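Local coordinates for pectate lyase (Bacillus, PDB 3VMV), which probably cleaves polygalacturonate chains of pectin by beta-elimination, as a secreted polysaccharide lyase of family 1 built on a parallel beta-helix, at residues Gln32-Asn37 / Leu48-Asn53; Asp36-Ser41 / His76-Ile81; Ile95-Ser100 / Ile105-Val110; Ile123-Asp128 / Val132-Asn137. All blocks are in the same frame, centred on the assembly; numbering follows the deposited sequence.

Interaction 1: Gln32-Asn37 / Leu48-Asn53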
# COMPACT_ATOMS: atom_id res chain seq x y z
N GLN A 32 2.20 -20.74 -4.48
CA GLN A 32 3.65 -20.71 -4.75
C GLN A 32 4.01 -21.64 -5.93
O GLN A 32 4.85 -21.29 -6.78
CB GLN A 32 4.45 -21.08 -3.49
CG GLN A 32 5.94 -20.70 -3.60
CD GLN A 32 6.07 -19.19 -3.67
OE1 GLN A 32 5.75 -18.52 -2.71
NE2 GLN A 32 6.54 -18.67 -4.81
N GLN A 33 3.39 -22.82 -5.98
CA GLN A 33 3.66 -23.73 -7.09
C GLN A 33 3.21 -23.17 -8.41
O GLN A 33 3.90 -23.35 -9.43
CB GLN A 33 2.97 -25.05 -6.85
CG GLN A 33 3.67 -25.80 -5.80
CD GLN A 33 2.90 -27.03 -5.39
OE1 GLN A 33 2.01 -27.49 -6.12
NE2 GLN A 33 3.22 -27.55 -4.22
N LEU A 34 2.05 -22.52 -8.44
CA LEU A 34 1.60 -21.92 -9.68
C LEU A 34 2.63 -20.90 -10.20
O LEU A 34 2.97 -20.89 -11.39
CB LEU A 34 0.26 -21.23 -9.50
CG LEU A 34 -0.92 -22.17 -9.28
CD1 LEU A 34 -2.10 -21.33 -8.93
CD2 LEU A 34 -1.18 -23.00 -10.54
N ILE A 35 3.13 -20.07 -9.29
CA ILE A 35 4.10 -19.05 -9.65
C ILE A 35 5.39 -19.69 -10.15
O ILE A 35 5.91 -19.31 -11.20
CB ILE A 35 4.40 -18.15 -8.44
CG1 ILE A 35 3.15 -17.31 -8.12
CG2 ILE A 35 5.66 -17.31 -8.69
CD1 ILE A 35 3.17 -16.67 -6.74
N ASP A 36 5.90 -20.66 -9.40
CA ASP A 36 7.21 -21.25 -9.72
C ASP A 36 7.12 -22.12 -10.97
O ASP A 36 8.01 -22.08 -11.82
CB ASP A 36 7.73 -22.07 -8.54
CG ASP A 36 8.03 -21.22 -7.29
OD1 ASP A 36 7.95 -19.96 -7.34
OD2 ASP A 36 8.36 -21.82 -6.25
N ASN A 37 6.04 -22.89 -11.09
CA ASN A 37 5.87 -23.73 -12.26
C ASN A 37 5.79 -22.86 -13.52
O ASN A 37 6.39 -23.20 -14.55
CB ASN A 37 4.60 -24.57 -12.15
CG ASN A 37 4.74 -25.72 -11.16
OD1 ASN A 37 5.83 -26.05 -10.73
ND2 ASN A 37 3.61 -26.35 -10.84
N LEU A 48 -1.39 -14.80 -15.82
CA LEU A 48 -1.95 -15.78 -14.91
C LEU A 48 -2.79 -15.05 -13.87
O LEU A 48 -2.32 -14.15 -13.21
CB LEU A 48 -0.81 -16.54 -14.21
CG LEU A 48 -1.25 -17.57 -13.15
CD1 LEU A 48 -2.14 -18.68 -13.71
CD2 LEU A 48 -0.03 -18.17 -12.41
N THR A 49 -4.05 -15.43 -13.77
CA THR A 49 -4.91 -14.96 -12.69
C THR A 49 -5.09 -16.11 -11.72
O THR A 49 -5.45 -17.22 -12.13
CB THR A 49 -6.28 -14.52 -13.25
OG1 THR A 49 -6.08 -13.36 -14.06
CG2 THR A 49 -7.25 -14.19 -12.12
N ILE A 50 -4.77 -15.86 -10.45
CA ILE A 50 -4.98 -16.83 -9.39
C ILE A 50 -6.12 -16.32 -8.51
O ILE A 50 -5.96 -15.29 -7.81
CB ILE A 50 -3.71 -16.96 -8.53
CG1 ILE A 50 -2.53 -17.33 -9.43
CG2 ILE A 50 -3.96 -17.99 -7.45
CD1 ILE A 50 -1.19 -17.42 -8.68
N TYR A 51 -7.27 -16.98 -8.59
CA TYR A 51 -8.38 -16.70 -7.67
C TYR A 51 -8.16 -17.44 -6.37
O TYR A 51 -7.99 -18.66 -6.36
CB TYR A 51 -9.72 -17.11 -8.28
CG TYR A 51 -10.18 -16.16 -9.34
CD1 TYR A 51 -10.54 -14.85 -9.00
CD2 TYR A 51 -10.22 -16.55 -10.69
CE1 TYR A 51 -10.95 -13.95 -9.98
CE2 TYR A 51 -10.63 -15.62 -11.69
CZ TYR A 51 -10.97 -14.33 -11.31
OH TYR A 51 -11.37 -13.39 -12.27
N VAL A 52 -8.21 -16.71 -5.26
CA VAL A 52 -7.93 -17.29 -3.96
C VAL A 52 -9.26 -17.52 -3.25
O VAL A 52 -10.03 -16.56 -2.94
CB VAL A 52 -7.03 -16.38 -3.13
CG1 VAL A 52 -6.72 -17.01 -1.79
CG2 VAL A 52 -5.71 -16.09 -3.88
N ASN A 53 -9.56 -18.80 -3.03
CA ASN A 53 -10.83 -19.21 -2.43
C ASN A 53 -10.66 -20.06 -1.18
O ASN A 53 -11.50 -20.91 -0.86
CB ASN A 53 -11.75 -19.89 -3.47
CG ASN A 53 -11.16 -21.16 -4.07
OD1 ASN A 53 -10.07 -21.61 -3.71
ND2 ASN A 53 -11.91 -21.79 -5.00

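Interaction 2: Asp36-Ser41 / His76-Ile81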
# COMPACT_ATOMS: atom_id res chain seq x y z
N ASP A 36 5.90 -20.66 -9.40
CA ASP A 36 7.21 -21.25 -9.72
C ASP A 36 7.12 -22.12 -10.97
O ASP A 36 8.01 -22.08 -11.82
CB ASP A 36 7.73 -22.07 -8.54
CG ASP A 36 8.03 -21.22 -7.29
OD1 ASP A 36 7.95 -19.96 -7.34
OD2 ASP A 36 8.36 -21.82 -6.25
N ASN A 37 6.04 -22.89 -11.09
CA ASN A 37 5.87 -23.73 -12.26
C ASN A 37 5.79 -22.86 -13.52
O ASN A 37 6.39 -23.20 -14.55
CB ASN A 37 4.60 -24.57 -12.15
CG ASN A 37 4.74 -25.72 -11.16
OD1 ASN A 37 5.83 -26.05 -10.73
ND2 ASN A 37 3.61 -26.35 -10.84
N ARG A 38 5.06 -21.76 -13.44
CA ARG A 38 5.01 -20.89 -14.61
C ARG A 38 6.39 -20.33 -14.93
O ARG A 38 6.80 -20.24 -16.08
CB ARG A 38 3.99 -19.76 -14.44
CG ARG A 38 3.87 -18.93 -15.72
CD ARG A 38 2.99 -17.71 -15.52
NE ARG A 38 3.68 -16.74 -14.66
CZ ARG A 38 3.52 -15.44 -14.68
NH1 ARG A 38 2.61 -14.88 -15.48
NH2 ARG A 38 4.27 -14.69 -13.87
N SER A 39 7.12 -19.94 -13.88
CA SER A 39 8.43 -19.31 -14.07
C SER A 39 9.39 -20.27 -14.79
O SER A 39 10.23 -19.83 -15.56
CB SER A 39 8.97 -18.84 -12.72
OG SER A 39 10.17 -18.08 -12.89
N ARG A 40 9.23 -21.57 -14.57
CA ARG A 40 10.12 -22.58 -15.14
C ARG A 40 9.63 -23.07 -16.51
O ARG A 40 10.31 -23.86 -17.15
CB ARG A 40 10.20 -23.78 -14.19
CG ARG A 40 11.01 -23.49 -12.94
CD ARG A 40 11.14 -24.75 -12.09
NE ARG A 40 11.45 -24.42 -10.69
CZ ARG A 40 10.60 -24.58 -9.69
NH1 ARG A 40 9.39 -25.09 -9.91
NH2 ARG A 40 10.96 -24.25 -8.45
N SER A 41 8.44 -22.62 -16.93
CA SER A 41 7.82 -23.09 -18.18
C SER A 41 8.42 -22.44 -19.43
O SER A 41 9.27 -21.53 -19.32
CB SER A 41 6.32 -22.77 -18.13
OG SER A 41 6.09 -21.41 -18.44
N HIS A 76 15.88 -11.32 -12.44
CA HIS A 76 15.00 -11.62 -13.56
C HIS A 76 13.63 -11.14 -13.18
O HIS A 76 13.26 -11.20 -12.01
CB HIS A 76 14.93 -13.13 -13.79
CG HIS A 76 16.18 -13.70 -14.40
ND1 HIS A 76 17.27 -14.05 -13.64
CD2 HIS A 76 16.51 -13.96 -15.68
CE1 HIS A 76 18.22 -14.51 -14.43
NE2 HIS A 76 17.78 -14.47 -15.67
N GLU A 77 12.90 -10.63 -14.16
CA GLU A 77 11.56 -10.14 -13.91
C GLU A 77 10.53 -11.26 -13.80
O GLU A 77 10.70 -12.35 -14.39
CB GLU A 77 11.15 -9.13 -15.00
CG GLU A 77 12.17 -7.96 -15.11
CD GLU A 77 11.78 -6.87 -16.11
OE1 GLU A 77 10.85 -7.04 -16.93
OE2 GLU A 77 12.40 -5.80 -16.07
N ILE A 78 9.49 -11.01 -13.01
CA ILE A 78 8.29 -11.83 -13.07
C ILE A 78 7.15 -10.90 -13.46
O ILE A 78 7.09 -9.76 -13.00
CB ILE A 78 8.02 -12.57 -11.73
CG1 ILE A 78 6.81 -13.50 -11.89
CG2 ILE A 78 7.87 -11.56 -10.53
CD1 ILE A 78 6.65 -14.41 -10.67
N LYS A 79 6.27 -11.34 -14.34
CA LYS A 79 5.31 -10.42 -14.98
C LYS A 79 3.91 -10.96 -15.08
O LYS A 79 3.70 -12.15 -15.14
CB LYS A 79 5.75 -10.08 -16.39
CG LYS A 79 7.20 -9.56 -16.45
CD LYS A 79 7.45 -8.78 -17.73
CE LYS A 79 7.92 -9.70 -18.81
NZ LYS A 79 9.24 -10.26 -18.46
N ASN A 80 2.94 -10.06 -15.15
CA ASN A 80 1.59 -10.37 -15.63
C ASN A 80 0.83 -11.37 -14.74
O ASN A 80 0.44 -12.46 -15.17
CB ASN A 80 1.64 -10.89 -17.08
CG ASN A 80 2.43 -9.97 -18.01
OD1 ASN A 80 2.49 -8.75 -17.83
ND2 ASN A 80 3.06 -10.59 -19.01
N ILE A 81 0.60 -10.95 -13.49
CA ILE A 81 -0.13 -11.77 -12.54
C ILE A 81 -1.23 -10.98 -11.89
O ILE A 81 -1.01 -9.82 -11.54
CB ILE A 81 0.83 -12.23 -11.45
CG1 ILE A 81 1.86 -13.19 -12.04
CG2 ILE A 81 0.06 -12.90 -10.30
CD1 ILE A 81 2.90 -13.64 -11.03

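Interaction 3: Ile95-Ser100 / Ile105-Val110. With SO4 (sulfate ion), chain B.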
# COMPACT_ATOMS: atom_id res chain seq x y z
N ILE A 95 0.33 -14.55 6.92
CA ILE A 95 1.36 -14.68 5.88
C ILE A 95 1.08 -13.61 4.86
O ILE A 95 -0.08 -13.40 4.49
CB ILE A 95 1.41 -16.11 5.22
CG1 ILE A 95 2.60 -16.18 4.27
CG2 ILE A 95 0.07 -16.47 4.57
CD1 ILE A 95 2.96 -17.62 3.82
N GLY A 96 2.14 -12.93 4.46
CA GLY A 96 2.04 -11.84 3.50
C GLY A 96 2.61 -12.17 2.15
O GLY A 96 3.15 -13.25 1.90
N ILE A 97 2.40 -11.23 1.24
CA ILE A 97 2.89 -11.34 -0.14
C ILE A 97 4.06 -10.42 -0.38
O ILE A 97 4.05 -9.28 0.08
CB ILE A 97 1.75 -10.93 -1.11
CG1 ILE A 97 0.57 -11.89 -0.93
CG2 ILE A 97 2.26 -10.99 -2.56
CD1 ILE A 97 -0.74 -11.44 -1.70
N ARG A 98 5.08 -10.89 -1.09
CA ARG A 98 6.19 -10.04 -1.48
C ARG A 98 6.29 -10.01 -2.99
O ARG A 98 6.35 -11.05 -3.63
CB ARG A 98 7.54 -10.47 -0.87
CG ARG A 98 8.69 -9.55 -1.25
CD ARG A 98 9.98 -9.93 -0.51
NE ARG A 98 10.40 -11.26 -0.91
CZ ARG A 98 11.35 -11.97 -0.27
NH1 ARG A 98 11.68 -13.17 -0.74
NH2 ARG A 98 11.92 -11.51 0.83
N LEU A 99 6.36 -8.81 -3.54
CA LEU A 99 6.60 -8.66 -4.97
C LEU A 99 8.03 -8.23 -5.19
O LEU A 99 8.43 -7.16 -4.70
CB LEU A 99 5.64 -7.62 -5.57
CG LEU A 99 4.12 -7.77 -5.34
CD1 LEU A 99 3.40 -6.69 -6.20
CD2 LEU A 99 3.56 -9.12 -5.59
N SER A 100 8.81 -9.01 -5.93
CA SER A 100 10.22 -8.70 -6.13
C SER A 100 10.53 -8.69 -7.63
O SER A 100 10.33 -9.70 -8.31
CB SER A 100 11.07 -9.74 -5.39
OG SER A 100 12.42 -9.66 -5.78
N ILE A 105 1.26 -6.28 -12.04
CA ILE A 105 0.71 -7.15 -11.01
C ILE A 105 -0.51 -6.49 -10.38
O ILE A 105 -0.48 -5.31 -10.04
CB ILE A 105 1.74 -7.35 -9.89
CG1 ILE A 105 3.14 -7.68 -10.46
CG2 ILE A 105 1.25 -8.42 -8.92
CD1 ILE A 105 3.27 -9.05 -11.15
N ILE A 106 -1.59 -7.25 -10.24
CA ILE A 106 -2.77 -6.82 -9.51
C ILE A 106 -2.99 -7.72 -8.29
O ILE A 106 -2.98 -8.93 -8.41
CB ILE A 106 -4.00 -6.89 -10.42
CG1 ILE A 106 -3.79 -5.95 -11.60
CG2 ILE A 106 -5.29 -6.54 -9.62
CD1 ILE A 106 -4.98 -5.91 -12.57
N ILE A 107 -3.15 -7.12 -7.10
CA ILE A 107 -3.62 -7.84 -5.91
C ILE A 107 -4.93 -7.19 -5.51
O ILE A 107 -4.98 -5.97 -5.23
CB ILE A 107 -2.60 -7.73 -4.79
CG1 ILE A 107 -1.24 -8.25 -5.26
CG2 ILE A 107 -3.09 -8.46 -3.50
CD1 ILE A 107 -0.13 -8.06 -4.31
N GLN A 108 -6.00 -7.97 -5.52
CA GLN A 108 -7.34 -7.39 -5.40
C GLN A 108 -8.24 -8.29 -4.58
O GLN A 108 -8.24 -9.54 -4.71
CB GLN A 108 -7.87 -7.24 -6.80
CG GLN A 108 -9.21 -6.53 -6.88
CD GLN A 108 -9.59 -6.23 -8.31
OE1 GLN A 108 -9.87 -5.07 -8.69
NE2 GLN A 108 -9.64 -7.26 -9.11
N ASN A 109 -9.11 -7.66 -3.79
CA ASN A 109 -10.15 -8.38 -3.05
C ASN A 109 -9.66 -9.49 -2.11
O ASN A 109 -10.30 -10.55 -2.01
CB ASN A 109 -11.21 -8.96 -4.01
CG ASN A 109 -12.51 -9.31 -3.30
OD1 ASN A 109 -13.01 -8.53 -2.47
ND2 ASN A 109 -13.05 -10.48 -3.64
N VAL A 110 -8.52 -9.26 -1.47
CA VAL A 110 -8.08 -10.19 -0.42
C VAL A 110 -7.95 -9.49 0.94
O VAL A 110 -7.76 -8.26 1.02
CB VAL A 110 -6.70 -10.87 -0.79
CG1 VAL A 110 -6.83 -11.66 -2.06
CG2 VAL A 110 -5.59 -9.79 -0.91
S SO4 B . 13.88 -14.24 2.29
O1 SO4 B . 12.86 -14.97 3.01
O2 SO4 B . 13.85 -14.56 0.88
O3 SO4 B . 13.65 -12.80 2.47
O4 SO4 B . 15.20 -14.60 2.79

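Interaction 4: Ile123-Asp128 / Val132-Asn137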
# COMPACT_ATOMS: atom_id res chain seq x y z
N ILE A 123 1.79 -6.65 2.33
CA ILE A 123 2.31 -6.64 0.97
C ILE A 123 3.58 -5.82 0.94
O ILE A 123 3.56 -4.64 1.26
CB ILE A 123 1.33 -6.06 -0.04
CG1 ILE A 123 0.01 -6.82 0.02
CG2 ILE A 123 1.91 -6.17 -1.48
CD1 ILE A 123 -1.09 -6.26 -0.94
N GLU A 124 4.69 -6.46 0.58
CA GLU A 124 5.95 -5.77 0.37
C GLU A 124 6.20 -5.65 -1.12
O GLU A 124 6.20 -6.66 -1.82
CB GLU A 124 7.11 -6.53 1.03
CG GLU A 124 8.48 -5.93 0.55
CD GLU A 124 9.72 -6.21 1.43
OE1 GLU A 124 9.90 -5.55 2.49
OE2 GLU A 124 10.56 -7.04 1.01
N VAL A 125 6.42 -4.42 -1.61
CA VAL A 125 6.64 -4.22 -3.04
C VAL A 125 8.08 -3.70 -3.19
O VAL A 125 8.38 -2.62 -2.71
CB VAL A 125 5.64 -3.20 -3.61
CG1 VAL A 125 5.86 -3.02 -5.08
CG2 VAL A 125 4.17 -3.61 -3.31
N THR A 126 8.97 -4.46 -3.83
CA THR A 126 10.38 -4.18 -3.70
C THR A 126 11.16 -4.62 -4.92
O THR A 126 10.58 -5.06 -5.93
CB THR A 126 10.92 -4.82 -2.39
OG1 THR A 126 12.24 -4.33 -2.12
CG2 THR A 126 10.91 -6.37 -2.45
N ASP A 127 12.48 -4.44 -4.86
CA ASP A 127 13.39 -4.88 -5.91
C ASP A 127 12.93 -4.48 -7.31
O ASP A 127 12.83 -5.33 -8.19
CB ASP A 127 13.61 -6.42 -5.86
CG ASP A 127 14.10 -6.90 -4.48
OD1 ASP A 127 14.89 -6.18 -3.84
OD2 ASP A 127 13.69 -7.98 -4.04
N ASP A 128 12.67 -3.20 -7.49
CA ASP A 128 12.43 -2.62 -8.80
C ASP A 128 11.14 -3.04 -9.46
O ASP A 128 11.00 -2.91 -10.68
CB ASP A 128 13.63 -2.89 -9.72
CG ASP A 128 14.92 -2.29 -9.17
OD1 ASP A 128 15.21 -1.13 -9.52
OD2 ASP A 128 15.64 -2.98 -8.42
N VAL A 132 1.95 -1.87 -10.39
CA VAL A 132 1.30 -2.70 -9.43
C VAL A 132 0.06 -1.99 -8.94
O VAL A 132 0.13 -0.81 -8.59
CB VAL A 132 2.22 -2.89 -8.24
CG1 VAL A 132 1.54 -3.70 -7.15
CG2 VAL A 132 3.56 -3.55 -8.65
N TRP A 133 -1.07 -2.70 -8.95
CA TRP A 133 -2.34 -2.16 -8.49
C TRP A 133 -2.82 -3.00 -7.30
O TRP A 133 -3.03 -4.22 -7.45
CB TRP A 133 -3.31 -2.22 -9.67
CG TRP A 133 -4.65 -1.58 -9.40
CD1 TRP A 133 -4.90 -0.58 -8.50
CD2 TRP A 133 -5.88 -1.83 -10.09
NE1 TRP A 133 -6.23 -0.20 -8.57
CE2 TRP A 133 -6.85 -0.97 -9.52
CE3 TRP A 133 -6.25 -2.74 -11.10
CZ2 TRP A 133 -8.17 -0.95 -9.97
CZ3 TRP A 133 -7.56 -2.71 -11.55
CH2 TRP A 133 -8.50 -1.85 -10.97
N ILE A 134 -2.95 -2.37 -6.13
CA ILE A 134 -3.39 -3.02 -4.89
C ILE A 134 -4.76 -2.41 -4.60
O ILE A 134 -4.81 -1.24 -4.22
CB ILE A 134 -2.39 -2.72 -3.81
CG1 ILE A 134 -1.09 -3.44 -4.18
CG2 ILE A 134 -2.93 -3.17 -2.39
CD1 ILE A 134 0.14 -2.97 -3.37
N ASP A 135 -5.82 -3.19 -4.86
CA ASP A 135 -7.18 -2.64 -4.91
C ASP A 135 -8.18 -3.47 -4.14
O ASP A 135 -8.24 -4.68 -4.25
CB ASP A 135 -7.58 -2.56 -6.38
CG ASP A 135 -9.01 -2.04 -6.58
OD1 ASP A 135 -9.19 -0.82 -6.45
OD2 ASP A 135 -9.90 -2.85 -6.85
N HIS A 136 -9.02 -2.82 -3.34
CA HIS A 136 -10.16 -3.50 -2.72
C HIS A 136 -9.77 -4.64 -1.79
O HIS A 136 -10.43 -5.66 -1.73
CB HIS A 136 -11.19 -3.95 -3.78
CG HIS A 136 -12.16 -2.88 -4.18
ND1 HIS A 136 -12.03 -2.16 -5.35
CD2 HIS A 136 -13.24 -2.36 -3.54
CE1 HIS A 136 -13.04 -1.31 -5.45
NE2 HIS A 136 -13.77 -1.39 -4.35
N ASN A 137 -8.69 -4.40 -1.04
CA ASN A 137 -8.25 -5.35 -0.03
C ASN A 137 -8.50 -4.81 1.38
O ASN A 137 -8.89 -3.66 1.56
CB ASN A 137 -6.77 -5.59 -0.19
CG ASN A 137 -6.38 -5.94 -1.62
OD1 ASN A 137 -5.61 -5.17 -2.29
ND2 ASN A 137 -6.83 -7.06 -2.09

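Interaction 1: Gln32-Asn37 / Leu48-Asn53
Leu34 and Ile35 are the residues through which helix 28-40 rests on Leu48 and Ile50 of strand 48-52, at the N-terminal end of the parallel beta-helix, where pectate lyases commonly carry a capping helix. Helix and strand run almost exactly antiparallel, at 173°, with their axes 10.4 Å apart, the usual spacing of a helix laid on a strand with one layer of side chains between. Gln32, at the start of the segment, faces away from the strand, and its OE1 takes the backbone N of Asp67. Leu34 does most of the work. Its CG lies anti to the carbonyl carbon (chi1 -70°), and from there CD1 passes along the side chain of Ile50, which runs the opposite way. Leu34 CD1 sits 4.0 Å from Ile50 CD1 and about as close to CG1 and CG2, so one methyl lies against the whole branched end of the isoleucine. Lower on the same residue, Leu34 CB meets Leu48 CD2 at 4.2 Å. Ile35 adds a lighter touch: its CG1 approaches Ile50 CD1 at 4.4 Å, so that this methyl touches two successive helix residues, while its CG2 packs on Ile78 of the next coil. Asp36 has turned off this face to the helix's other flank, where its OD1 receives Gln32 NE2 at 3.2 Å from above the carboxylate plane.

Interaction 2: Asp36-Ser41 / His76-Ile81
Arg38 drives its guanidinium end-on into the backbone of strand 78-85 and lays NH2 against the side chains of Ile78 and Ile81. CG stands anti to the backbone N (chi1 -175°) and the chain stays extended until it bends at chi3 (70°), which swings the two terminal nitrogens onto a single oxygen. Lys79 O takes NH1 at 3.0 Å and NH2 at 2.9 Å. The NH1 bond arrives nearly along the C=O axis, that from NH2 tilted out of the carbonyl plane, and both lie close to the plane of the guanidinium. Asn80 has a left-handed backbone conformation, so its carbonyl points the same way as that of Lys79, and Asn80 O offers NH1 a further, weak bond. NH1 also reaches Glu46 O, outside the two segments. The charge is thus held by backbone carbonyls in a buried place, where their dipoles probably help to stabilise it. Carbon closes in on NH2: Ile78 CG1 lies at the guanidinium edge, 3.4 Å away, and Ile81 CD1 approaches obliquely at 3.3 Å. Where the helix finishes, Arg38 O accepts both N and OG of Ser41, the hydroxyl at 2.7 Å in the carbonyl plane. Beyond the contact, Lys79 NZ pairs with Asp45 and Asn80 OD1 with Asn104 ND2. The arginine therefore ties the last turn of helix 28-40 to strand 78-85, which runs between strand 48-52 of the coil before and strands 97-103 and 105-108 of the coil after.

Interaction 3: Ile95-Ser100 / Ile105-Val110
Leu99 puts both of its methyls against the facing strand. CD1 slides past Ile105, coming within 3.9 Å of its CG2, while CD2 meets Ile107 CD1 tip to tip at 4.0 Å. The same Ile107 methyl also faces Ile97 CG2 at 4.2 Å, so it serves two residues of strand 97-103 at once; chi1 of Ile107 (-56°) sets CG1 anti to the carbonyl carbon and sends CD1 across. These are apolar contacts throughout, four buried side chains between strands that run opposite ways at 167° with axes 10.5 Å apart. That spacing is too wide for backbone pairing: the strands belong to different faces of the parallel beta-helix, and the methyls fill its interior, where Val68 and Ile123 of adjacent coils join them. The ionic interactions lie on the outside. Arg98, between Ile97 and Leu99, points away from the core and grips a sulfate, probably from the crystallisation liquor, with two nearly straight bonds: NH1 to O2 at 3.0 Å and NH2 to O3 at 2.7 Å. NH1 also pairs with Asp67, and NH2 with Glu119.

Interaction 4: Ile123-Asp128 / Val132-Asn137
Ile134 forks at CB toward strand 123-126, the short branch meeting Ile123 and the long one both Val125 and Ile123. The short branch, CG2, meets the end of Ile123, whose CD1 comes straight at it to 3.9 Å, tip to tip. The long branch leaves CB with CG1 anti to the carbonyl carbon (chi1 -68°), and this carries CD1 across to Val125, where it lies 4.1 Å from CG2, and equally near Ile123 CG2. Ile123 and Ile134 therefore engage twice, each giving its CG2 to the other's CD1. One step along, Val125 turns its other methyl to Val132, CG1 to CG2 at 4.3 Å, a looser touch. The strands lie 10.5 Å apart on different faces of the parallel beta-helix, and Phe139 adjoins both isoleucines in the interior. Polar chemistry is left to residues off this interface: His136 ND1 donates to Asp135 OD2 at 2.7 Å, the oxygen lying in the imidazole plane, and the ring stacks on Trp169. With nothing but branched aliphatic groups meeting across the middle, the two faces are joined by dispersion and the exclusion of water, and the contact depends on the fit of methyls.

How the interactions relate
Interactions 1 and 2 share helix 28-40 and lie 10 Å apart between centres; Leu48 N and Asn80 O, 3.0 Å apart, probably bond between their strands. From there the contacts climb the beta-helix coil by coil. Ile81 O of interaction 2 probably takes Ile106 N of interaction 3 at 2.9 Å, and Glu124 O of interaction 4 likewise takes Leu99 N at 2.8 Å. Interactions 3 and 4 are equivalent interior layers, their centres only 6 Å apart, while interactions 1 and 4 stand 16 Å apart without touching. The sulfate marks the outer surface beside interaction 3, where Glu124 and Thr126 of interaction 4 both touch Arg98, Glu124 OE2 lying 3.3 Å from Arg98 CD.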